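Local coordinates for encapsidation protein (Bacillus phage phi29, PDB 5HD9) that serves as the DNA packaging ATPase of the phage, its P-loop NTPase domain probably coupling ATP hydrolysis to the movement of DNA into the capsid, at residues 7-12 / 184-189; 34-39 / 82-87; 96-101 / 135-140. All blocks are in the same frame, centred on the assembly; numbering follows the deposited sequence.

Contact 1 (7-12 / 184-189)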
loop_
_atom_site.group_PDB
_atom_site.type_symbol
_atom_site.label_atom_id
_atom_site.label_comp_id
_atom_site.label_asym_id
_atom_site.label_seq_id
_atom_site.Cartn_x
_atom_site.Cartn_y
_atom_site.Cartn_z
ATOM N N GLN A 7 4.552 -12.497 4.832
ATOM C CA GLN A 7 4.737 -12.741 6.261
ATOM C C GLN A 7 6.059 -12.182 6.782
ATOM O O GLN A 7 6.082 -11.498 7.804
ATOM C CB GLN A 7 4.664 -14.238 6.570
ATOM C CG GLN A 7 4.862 -14.567 8.052
ATOM C CD GLN A 7 4.893 -16.057 8.329
ATOM O OE1 GLN A 7 4.006 -16.596 8.991
ATOM N NE2 GLN A 7 5.926 -16.730 7.832
ATOM N N LYS A 8 7.159 -12.474 6.095
ATOM C CA LYS A 8 8.462 -12.031 6.581
ATOM C C LYS A 8 8.563 -10.511 6.561
ATOM O O LYS A 8 9.045 -9.908 7.518
ATOM C CB LYS A 8 9.602 -12.638 5.761
ATOM C CG LYS A 8 10.976 -12.282 6.319
ATOM C CD LYS A 8 12.032 -13.317 5.965
ATOM C CE LYS A 8 13.440 -12.747 6.103
ATOM N NZ LYS A 8 14.465 -13.613 5.452
HETATM N N MSE A 9 8.103 -9.899 5.473
HETATM C CA MSE A 9 8.094 -8.443 5.355
HETATM C C MSE A 9 7.308 -7.810 6.499
HETATM O O MSE A 9 7.773 -6.864 7.134
HETATM C CB MSE A 9 7.500 -8.016 4.007
HETATM C CG MSE A 9 7.484 -6.508 3.769
HETATM SE SE MSE A 9 5.829 -5.639 4.359
HETATM C CE MSE A 9 4.594 -6.422 3.063
ATOM N N LEU A 10 6.121 -8.347 6.763
ATOM C CA LEU A 10 5.244 -7.817 7.805
ATOM C C LEU A 10 5.821 -8.016 9.203
ATOM O O LEU A 10 5.580 -7.207 10.100
ATOM C CB LEU A 10 3.866 -8.475 7.719
ATOM C CG LEU A 10 3.019 -8.093 6.504
ATOM C CD1 LEU A 10 1.901 -9.103 6.297
ATOM C CD2 LEU A 10 2.451 -6.694 6.667
ATOM N N SER A 11 6.578 -9.095 9.385
ATOM C CA SER A 11 7.135 -9.428 10.693
ATOM C C SER A 11 8.127 -8.372 11.181
ATOM O O SER A 11 8.351 -8.237 12.382
ATOM C CB SER A 11 7.815 -10.801 10.651
ATOM O OG SER A 11 8.998 -10.765 9.875
ATOM N N TYR A 12 8.722 -7.627 10.253
ATOM C CA TYR A 12 9.647 -6.556 10.615
ATOM C C TYR A 12 8.931 -5.452 11.384
ATOM O O TYR A 12 9.553 -4.712 12.147
ATOM C CB TYR A 12 10.316 -5.970 9.374
ATOM C CG TYR A 12 11.487 -6.778 8.864
ATOM C CD1 TYR A 12 12.765 -6.567 9.362
ATOM C CD2 TYR A 12 11.315 -7.750 7.887
ATOM C CE1 TYR A 12 13.837 -7.297 8.903
ATOM C CE2 TYR A 12 12.384 -8.487 7.422
ATOM C CZ TYR A 12 13.643 -8.257 7.932
ATOM O OH TYR A 12 14.713 -8.991 7.477
ATOM N N LEU A 184 11.671 -0.335 5.699
ATOM C CA LEU A 184 12.093 -1.615 5.155
ATOM C C LEU A 184 11.947 -1.601 3.636
ATOM O O LEU A 184 10.935 -1.138 3.113
ATOM C CB LEU A 184 11.260 -2.748 5.766
ATOM C CG LEU A 184 11.437 -4.151 5.183
ATOM C CD1 LEU A 184 12.842 -4.656 5.444
ATOM C CD2 LEU A 184 10.404 -5.103 5.766
ATOM N N ILE A 185 12.963 -2.094 2.934
ATOM C CA ILE A 185 12.897 -2.248 1.485
ATOM C C ILE A 185 13.029 -3.723 1.134
ATOM O O ILE A 185 14.049 -4.347 1.436
ATOM C CB ILE A 185 14.001 -1.437 0.764
ATOM C CG1 ILE A 185 13.812 0.058 1.027
ATOM C CG2 ILE A 185 13.979 -1.708 -0.747
ATOM C CD1 ILE A 185 14.963 0.928 0.550
ATOM N N GLU A 186 11.993 -4.274 0.504
ATOM C CA GLU A 186 12.013 -5.662 0.059
ATOM C C GLU A 186 12.120 -5.740 -1.459
ATOM O O GLU A 186 11.409 -5.043 -2.175
ATOM C CB GLU A 186 10.762 -6.416 0.520
ATOM C CG GLU A 186 10.827 -7.915 0.217
ATOM C CD GLU A 186 9.557 -8.649 0.581
ATOM O OE1 GLU A 186 8.508 -7.986 0.727
ATOM O OE2 GLU A 186 9.608 -9.891 0.721
ATOM N N ILE A 187 13.022 -6.590 -1.935
ATOM C CA ILE A 187 13.112 -6.907 -3.354
ATOM C C ILE A 187 12.815 -8.395 -3.515
ATOM O O ILE A 187 13.720 -9.224 -3.447
ATOM C CB ILE A 187 14.494 -6.557 -3.937
ATOM C CG1 ILE A 187 14.756 -5.056 -3.785
ATOM C CG2 ILE A 187 14.560 -6.937 -5.410
ATOM C CD1 ILE A 187 16.190 -4.641 -4.021
ATOM N N PRO A 188 11.533 -8.742 -3.702
ATOM C CA PRO A 188 11.174 -10.163 -3.740
ATOM C C PRO A 188 11.751 -10.885 -4.949
ATOM O O PRO A 188 11.763 -10.336 -6.050
ATOM C CB PRO A 188 9.641 -10.146 -3.805
ATOM C CG PRO A 188 9.230 -8.759 -3.441
ATOM C CD PRO A 188 10.352 -7.876 -3.861
ATOM N N ASP A 189 12.224 -12.105 -4.728
ATOM C CA ASP A 189 12.697 -12.967 -5.805
ATOM C C ASP A 189 11.690 -14.091 -6.014
ATOM O O ASP A 189 12.056 -15.228 -6.315
ATOM C CB ASP A 189 14.083 -13.532 -5.475
ATOM C CG ASP A 189 14.133 -14.198 -4.110
ATOM O OD1 ASP A 189 13.582 -15.309 -3.964
ATOM O OD2 ASP A 189 14.728 -13.611 -3.182
HETATM O O HOH W 1 7.962 -11.111 2.614
#
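Met9, here selenomethionine, is the first residue of 7-12 to meet the strand end at 184-189. Its CB lies 3.4 Å from Glu186 OE1, and its CG is almost as close to the same oxygen. The two side chains cross at about a right angle. The Met9 CG is trans to the backbone N (chi1 -178°), which sets CB and CG beside the Glu186 carboxylate and a Leu184 methyl. A bend at chi2 then carries SE away from 184-189. Met9 CG touches Leu184 CD2 at 3.8 Å.

A water bridges the Met9 backbone N-H and the Glu186 carboxylate. It accepts from Met9 N at 3.1 Å and donates to Glu186 OE2 at 2.8 Å. The Glu186 carboxylate is buried but well supplied: besides the water, OE1 is hydrogen-bonded to Tyr4 OH and OE2 forms a salt bridge with Arg176.

At the end of the segment, both methyls of Leu184 meet Tyr12. Leu184 CD1 sits 4.1 Å from the centroid of the Tyr12 ring, only 6° off the ring normal, a clear CH-pi contact over the face. Leu184 CD2 is nearer the ring's root, 3.5 Å from Tyr12 CD2. Leu184 CD2 also fits against the helix backbone, 3.4 Å from Met9 O, and this carbonyl oxygen lies in the plane of the Tyr12 ring, at its edge.

The contact lays helix 7-11 against one end of the mixed sheet of this ASCE-type P-loop domain. Strand 183-186 runs between strands 16-19 and 177-179, parallel to the first and antiparallel to the second. Phe177 meets the Tyr12 ring from strand 177-179. Met9 and Leu10 also touch Ile151 of strand 149-153.

Contact 2 (34-39 / 82-87)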
loop_
_atom_site.group_PDB
_atom_site.type_symbol
_atom_site.label_atom_id
_atom_site.label_comp_id
_atom_site.label_asym_id
_atom_site.label_seq_id
_atom_site.Cartn_x
_atom_site.Cartn_y
_atom_site.Cartn_z
ATOM N N TYR A 34 -4.496 -9.010 2.686
ATOM C CA TYR A 34 -4.059 -8.754 4.055
ATOM C C TYR A 34 -4.981 -7.766 4.782
ATOM O O TYR A 34 -5.513 -8.098 5.837
ATOM C CB TYR A 34 -2.611 -8.251 4.075
ATOM C CG TYR A 34 -2.158 -7.777 5.439
ATOM C CD1 TYR A 34 -1.831 -8.685 6.433
ATOM C CD2 TYR A 34 -2.062 -6.421 5.733
ATOM C CE1 TYR A 34 -1.424 -8.262 7.684
ATOM C CE2 TYR A 34 -1.655 -5.987 6.979
ATOM C CZ TYR A 34 -1.338 -6.911 7.951
ATOM O OH TYR A 34 -0.930 -6.477 9.191
ATOM N N PRO A 35 -5.186 -6.560 4.226
ATOM C CA PRO A 35 -6.064 -5.616 4.935
ATOM C C PRO A 35 -7.516 -6.087 5.050
ATOM O O PRO A 35 -8.178 -5.764 6.033
ATOM C CB PRO A 35 -5.971 -4.337 4.091
ATOM C CG PRO A 35 -5.424 -4.768 2.769
ATOM C CD PRO A 35 -4.561 -5.948 3.041
ATOM N N ILE A 36 -8.005 -6.834 4.065
ATOM C CA ILE A 36 -9.356 -7.379 4.133
ATOM C C ILE A 36 -9.463 -8.340 5.316
ATOM O O ILE A 36 -10.463 -8.341 6.032
ATOM C CB ILE A 36 -9.752 -8.100 2.825
ATOM C CG1 ILE A 36 -9.956 -7.073 1.713
ATOM C CG2 ILE A 36 -11.036 -8.906 3.010
ATOM C CD1 ILE A 36 -10.075 -7.666 0.332
ATOM N N ASN A 37 -8.427 -9.147 5.524
ATOM C CA ASN A 37 -8.403 -10.069 6.653
ATOM C C ASN A 37 -8.319 -9.331 7.982
ATOM O O ASN A 37 -8.919 -9.760 8.968
ATOM C CB ASN A 37 -7.230 -11.047 6.533
ATOM C CG ASN A 37 -7.606 -12.325 5.808
ATOM O OD1 ASN A 37 -8.452 -13.090 6.275
ATOM N ND2 ASN A 37 -6.963 -12.573 4.675
ATOM N N ARG A 38 -7.574 -8.226 8.011
ATOM C CA ARG A 38 -7.430 -7.451 9.239
ATOM C C ARG A 38 -8.771 -6.832 9.625
ATOM O O ARG A 38 -9.093 -6.734 10.810
ATOM C CB ARG A 38 -6.367 -6.353 9.096
ATOM C CG ARG A 38 -4.939 -6.845 8.857
ATOM C CD ARG A 38 -4.417 -7.788 9.941
ATOM N NE ARG A 38 -4.306 -7.147 11.249
ATOM C CZ ARG A 38 -3.770 -7.721 12.322
ATOM N NH1 ARG A 38 -3.289 -8.956 12.254
ATOM N NH2 ARG A 38 -3.714 -7.061 13.469
ATOM N N PHE A 39 -9.561 -6.423 8.634
ATOM C CA PHE A 39 -10.866 -5.843 8.934
ATOM C C PHE A 39 -11.833 -6.901 9.445
ATOM O O PHE A 39 -12.528 -6.692 10.438
ATOM C CB PHE A 39 -11.488 -5.159 7.718
ATOM C CG PHE A 39 -12.806 -4.505 8.032
ATOM C CD1 PHE A 39 -12.843 -3.265 8.651
ATOM C CD2 PHE A 39 -14.002 -5.144 7.755
ATOM C CE1 PHE A 39 -14.049 -2.667 8.967
ATOM C CE2 PHE A 39 -15.212 -4.550 8.068
ATOM C CZ PHE A 39 -15.233 -3.310 8.675
ATOM N N PHE A 82 -14.672 1.503 0.327
ATOM C CA PHE A 82 -14.751 0.051 0.373
ATOM C C PHE A 82 -15.621 -0.401 1.536
ATOM O O PHE A 82 -15.459 0.078 2.661
ATOM C CB PHE A 82 -13.351 -0.550 0.502
ATOM C CG PHE A 82 -12.423 -0.179 -0.624
ATOM C CD1 PHE A 82 -12.776 -0.415 -1.943
ATOM C CD2 PHE A 82 -11.199 0.418 -0.361
ATOM C CE1 PHE A 82 -11.922 -0.072 -2.977
ATOM C CE2 PHE A 82 -10.345 0.762 -1.390
ATOM C CZ PHE A 82 -10.705 0.519 -2.699
ATOM N N TYR A 83 -16.533 -1.329 1.260
ATOM C CA TYR A 83 -17.433 -1.860 2.278
ATOM C C TYR A 83 -17.318 -3.375 2.369
ATOM O O TYR A 83 -17.235 -4.064 1.351
ATOM C CB TYR A 83 -18.879 -1.462 1.976
ATOM C CG TYR A 83 -19.064 0.026 1.848
ATOM C CD1 TYR A 83 -18.694 0.690 0.689
ATOM C CD2 TYR A 83 -19.595 0.772 2.893
ATOM C CE1 TYR A 83 -18.850 2.054 0.568
ATOM C CE2 TYR A 83 -19.757 2.138 2.781
ATOM C CZ TYR A 83 -19.382 2.775 1.617
ATOM O OH TYR A 83 -19.539 4.136 1.501
ATOM N N ILE A 84 -17.309 -3.882 3.598
ATOM C CA ILE A 84 -17.289 -5.316 3.845
ATOM C C ILE A 84 -18.453 -5.676 4.759
ATOM O O ILE A 84 -18.536 -5.197 5.890
ATOM C CB ILE A 84 -15.955 -5.769 4.467
ATOM C CG1 ILE A 84 -14.808 -5.432 3.513
ATOM C CG2 ILE A 84 -15.995 -7.265 4.789
ATOM C CD1 ILE A 84 -13.435 -5.866 3.982
ATOM N N ASP A 85 -19.348 -6.518 4.251
ATOM C CA ASP A 85 -20.565 -6.896 4.966
ATOM C C ASP A 85 -21.360 -5.666 5.406
ATOM O O ASP A 85 -21.958 -5.650 6.482
ATOM C CB ASP A 85 -20.228 -7.770 6.175
ATOM C CG ASP A 85 -19.573 -9.084 5.783
ATOM O OD1 ASP A 85 -19.924 -9.632 4.717
ATOM O OD2 ASP A 85 -18.703 -9.566 6.538
ATOM N N GLY A 86 -21.353 -4.634 4.571
ATOM C CA GLY A 86 -22.171 -3.458 4.809
ATOM C C GLY A 86 -21.526 -2.415 5.700
ATOM O O GLY A 86 -22.126 -1.375 5.970
ATOM N N LYS A 87 -20.303 -2.684 6.150
ATOM C CA LYS A 87 -19.580 -1.755 7.015
ATOM C C LYS A 87 -18.443 -1.081 6.260
ATOM O O LYS A 87 -17.762 -1.719 5.461
ATOM C CB LYS A 87 -19.024 -2.486 8.239
ATOM C CG LYS A 87 -20.063 -3.293 8.988
ATOM C CD LYS A 87 -19.530 -3.792 10.322
ATOM C CE LYS A 87 -19.682 -5.300 10.478
ATOM N NZ LYS A 87 -20.159 -5.666 11.840
#
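Phe39 and Ile84 lie side by side and point in opposite directions, each reaching past the other. Phe39 CE2 is 3.9 Å from Ile84 CB, and Phe39 CD2 is equally close to Ile84 CD1. The approach of Ile84 CB to the ring is oblique. The far end of the ring meets Lys87. Lys87 CB lies near the ring plane, at the edge, 3.9 Å from Phe39 CZ. Beyond CB the Lys87 chain bends at chi3 and chi4 and leaves the helix behind.

This is the C-terminal half of helix 26-42, which follows the probable P-loop, packed on a beta hairpin. The hairpin joins strands 81-84 and 87-94 through a type I' turn from Ile84 to Lys87. Two backbone bonds close it, Ile84 N to Lys87 O and Lys87 N to Ile84 O. Asp85 and Gly86, the two central residues, both have the positive phi of this turn (54° and 86°).

About one turn back along the helix, Ile36 offers its CG2 methyl to Ile84 CD1 at 4.0 Å. Ile84 CD1 therefore touches both Ile36 and Phe39. Phe63, Val66 and Phe70 also pack on Ile36, while Ala89 of strand 87-94 touches both Phe39 and Ile84.

Contact 3 (96-101 / 135-140)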
loop_
_atom_site.group_PDB
_atom_site.type_symbol
_atom_site.label_atom_id
_atom_site.label_comp_id
_atom_site.label_asym_id
_atom_site.label_seq_id
_atom_site.Cartn_x
_atom_site.Cartn_y
_atom_site.Cartn_z
ATOM N N SER A 96 -2.921 13.058 -4.930
ATOM C CA SER A 96 -2.961 14.401 -5.504
ATOM C C SER A 96 -4.014 15.302 -4.849
ATOM O O SER A 96 -3.865 16.523 -4.842
ATOM C CB SER A 96 -3.224 14.321 -7.010
ATOM O OG SER A 96 -4.460 13.681 -7.284
ATOM N N VAL A 97 -5.075 14.700 -4.310
ATOM C CA VAL A 97 -6.164 15.467 -3.698
ATOM C C VAL A 97 -6.380 15.105 -2.231
ATOM O O VAL A 97 -7.499 15.192 -1.723
ATOM C CB VAL A 97 -7.495 15.259 -4.456
ATOM C CG1 VAL A 97 -7.380 15.779 -5.886
ATOM C CG2 VAL A 97 -7.918 13.783 -4.414
ATOM N N TRP A 98 -5.309 14.706 -1.551
ATOM C CA TRP A 98 -5.404 14.305 -0.149
ATOM C C TRP A 98 -5.913 15.442 0.737
ATOM O O TRP A 98 -6.641 15.201 1.700
ATOM C CB TRP A 98 -4.048 13.812 0.368
ATOM C CG TRP A 98 -3.977 13.753 1.869
ATOM C CD1 TRP A 98 -3.080 14.394 2.675
ATOM C CD2 TRP A 98 -4.855 13.033 2.742
ATOM N NE1 TRP A 98 -3.341 14.109 3.994
ATOM C CE2 TRP A 98 -4.428 13.277 4.062
ATOM C CE3 TRP A 98 -5.962 12.204 2.536
ATOM C CZ2 TRP A 98 -5.065 12.720 5.169
ATOM C CZ3 TRP A 98 -6.593 11.651 3.635
ATOM C CH2 TRP A 98 -6.143 11.911 4.934
ATOM N N GLN A 99 -5.543 16.676 0.407
ATOM C CA GLN A 99 -5.953 17.830 1.207
ATOM C C GLN A 99 -7.476 17.912 1.318
ATOM O O GLN A 99 -8.008 18.261 2.372
ATOM C CB GLN A 99 -5.391 19.133 0.617
ATOM C CG GLN A 99 -6.092 19.654 -0.640
ATOM C CD GLN A 99 -5.924 18.738 -1.839
ATOM O OE1 GLN A 99 -4.912 18.046 -1.971
ATOM N NE2 GLN A 99 -6.919 18.732 -2.722
ATOM N N SER A 100 -8.170 17.570 0.236
ATOM C CA SER A 100 -9.630 17.628 0.204
ATOM C C SER A 100 -10.264 16.441 0.922
ATOM O O SER A 100 -11.401 16.523 1.386
ATOM C CB SER A 100 -10.131 17.677 -1.242
ATOM O OG SER A 100 -9.957 18.964 -1.800
ATOM N N GLU A 101 -9.528 15.339 1.009
ATOM C CA GLU A 101 -10.045 14.121 1.621
ATOM C C GLU A 101 -9.940 14.157 3.148
ATOM O O GLU A 101 -10.482 13.292 3.834
ATOM C CB GLU A 101 -9.300 12.900 1.074
ATOM C CG GLU A 101 -9.446 12.713 -0.431
ATOM C CD GLU A 101 -10.871 12.401 -0.843
ATOM O OE1 GLU A 101 -11.371 11.318 -0.476
ATOM O OE2 GLU A 101 -11.493 13.239 -1.530
ATOM N N LEU A 135 3.305 11.523 4.152
ATOM C CA LEU A 135 3.609 11.619 5.564
ATOM C C LEU A 135 2.438 12.241 6.326
ATOM O O LEU A 135 2.042 11.738 7.374
ATOM C CB LEU A 135 4.888 12.428 5.762
ATOM C CG LEU A 135 6.209 11.671 5.581
ATOM C CD1 LEU A 135 7.392 12.617 5.731
ATOM C CD2 LEU A 135 6.344 10.506 6.559
ATOM N N ASN A 136 1.869 13.317 5.789
ATOM C CA ASN A 136 0.711 13.947 6.414
ATOM C C ASN A 136 -0.476 12.988 6.478
ATOM O O ASN A 136 -1.174 12.916 7.491
ATOM C CB ASN A 136 0.312 15.217 5.661
ATOM C CG ASN A 136 -0.889 15.911 6.283
ATOM O OD1 ASN A 136 -2.018 15.746 5.826
ATOM N ND2 ASN A 136 -0.648 16.686 7.336
ATOM N N LEU A 137 -0.695 12.252 5.393
ATOM C CA LEU A 137 -1.758 11.255 5.341
ATOM C C LEU A 137 -1.566 10.218 6.443
ATOM O O LEU A 137 -2.514 9.868 7.145
ATOM C CB LEU A 137 -1.789 10.584 3.963
ATOM C CG LEU A 137 -2.969 9.670 3.616
ATOM C CD1 LEU A 137 -3.103 9.563 2.108
ATOM C CD2 LEU A 137 -2.820 8.282 4.212
HETATM N N MSE A 138 -0.334 9.745 6.601
HETATM C CA MSE A 138 -0.020 8.725 7.597
HETATM C C MSE A 138 -0.269 9.218 9.022
HETATM O O MSE A 138 -0.922 8.536 9.812
HETATM C CB MSE A 138 1.435 8.273 7.446
HETATM C CG MSE A 138 1.687 7.491 6.171
HETATM SE SE MSE A 138 3.568 7.119 5.852
HETATM C CE MSE A 138 3.905 6.044 7.438
ATOM N N ASP A 139 0.243 10.398 9.356
ATOM C CA ASP A 139 0.040 10.941 10.695
ATOM C C ASP A 139 -1.437 11.213 10.958
ATOM O O ASP A 139 -1.902 11.100 12.091
ATOM C CB ASP A 139 0.840 12.228 10.900
ATOM C CG ASP A 139 2.029 12.047 11.835
ATOM O OD1 ASP A 139 2.023 11.134 12.689
ATOM O OD2 ASP A 139 2.978 12.844 11.726
ATOM N N THR A 140 -2.175 11.575 9.913
ATOM C CA THR A 140 -3.590 11.885 10.068
ATOM C C THR A 140 -4.389 10.647 10.482
ATOM O O THR A 140 -5.236 10.724 11.373
ATOM C CB THR A 140 -4.189 12.470 8.765
ATOM O OG1 THR A 140 -3.564 13.722 8.467
ATOM C CG2 THR A 140 -5.693 12.692 8.904
#
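Asn136 of helix 130-141 receives the indole N-H of Trp98. The bond from Trp98 NE1 to Asn136 OD1 is 2.8 Å long, with an angle of 155° at the hydrogen. In this ASCE-type P-loop fold the contact joins the short, weakly bonded helix 98-101 to helix 130-141, which packs on central strand 109-115. The donor lies in the carbonyl plane of the Asn136 amide, on a lone pair of OD1. The oxygen is also close to the plane of the indole. The ring and amide planes themselves are turned 59° apart. A chi1 of 180° extends Asn136 away from its own backbone N and brings the amide to the indole, although CB does not point at it. Lys102 NZ is a second donor to the same OD1, so two groups help fix the amide.

Leu137, next along the helix, covers one face of the indole. Leu137 CG stands 3.8 Å from the centroid of the Trp98 six-membered ring, almost on the ring normal, in a CH-pi contact. Leu137 CB lies nearer the junction with the pyrrole, 3.8 Å from Trp98 CE2. Leu137 CD1 completes the cover above Trp98 CD2 and CE3. Leu137 also touches Ile112 of strand 109-115, so it packs against both the indole and the sheet.

Thr140, one turn on from Asn136, comes to the benzene edge of the indole. Thr140 CB lies near the ring plane, 3.7 Å from Trp98 CZ2. The indole is thus met at its pyrrole N-H, over a face and at its benzene edge by three residues of one helix. The hydroxyl of Thr140 turns back to its own helix. Thr140 OG1 donates to Asn136 O at 2.7 Å from above the carbonyl plane, and Thr140 N reaches that oxygen from the opposite face.

Contact 1 opens near the N terminus and closes near the C terminus, joining helix 7-11 to strand 183-186. Its loop takes in most of the domain, and contacts 2 and 3 are nested inside it. Contact 2 opens next and ties helix 26-42 to the hairpin 81-84/87-94. Contact 3 then opens at 96-101 and ties helix 98-101 to helix 130-141. These two follow in series and do not cross. Contacts 1 and 2 touch, with Leu10 CD1 3.7 Å from Tyr34 CE1, and both reach the same mixed sheet. Contact 3 lies on the opposite side of the chain's centre from contact 1. Its nearest atoms are about 10 Å from those of either other contact.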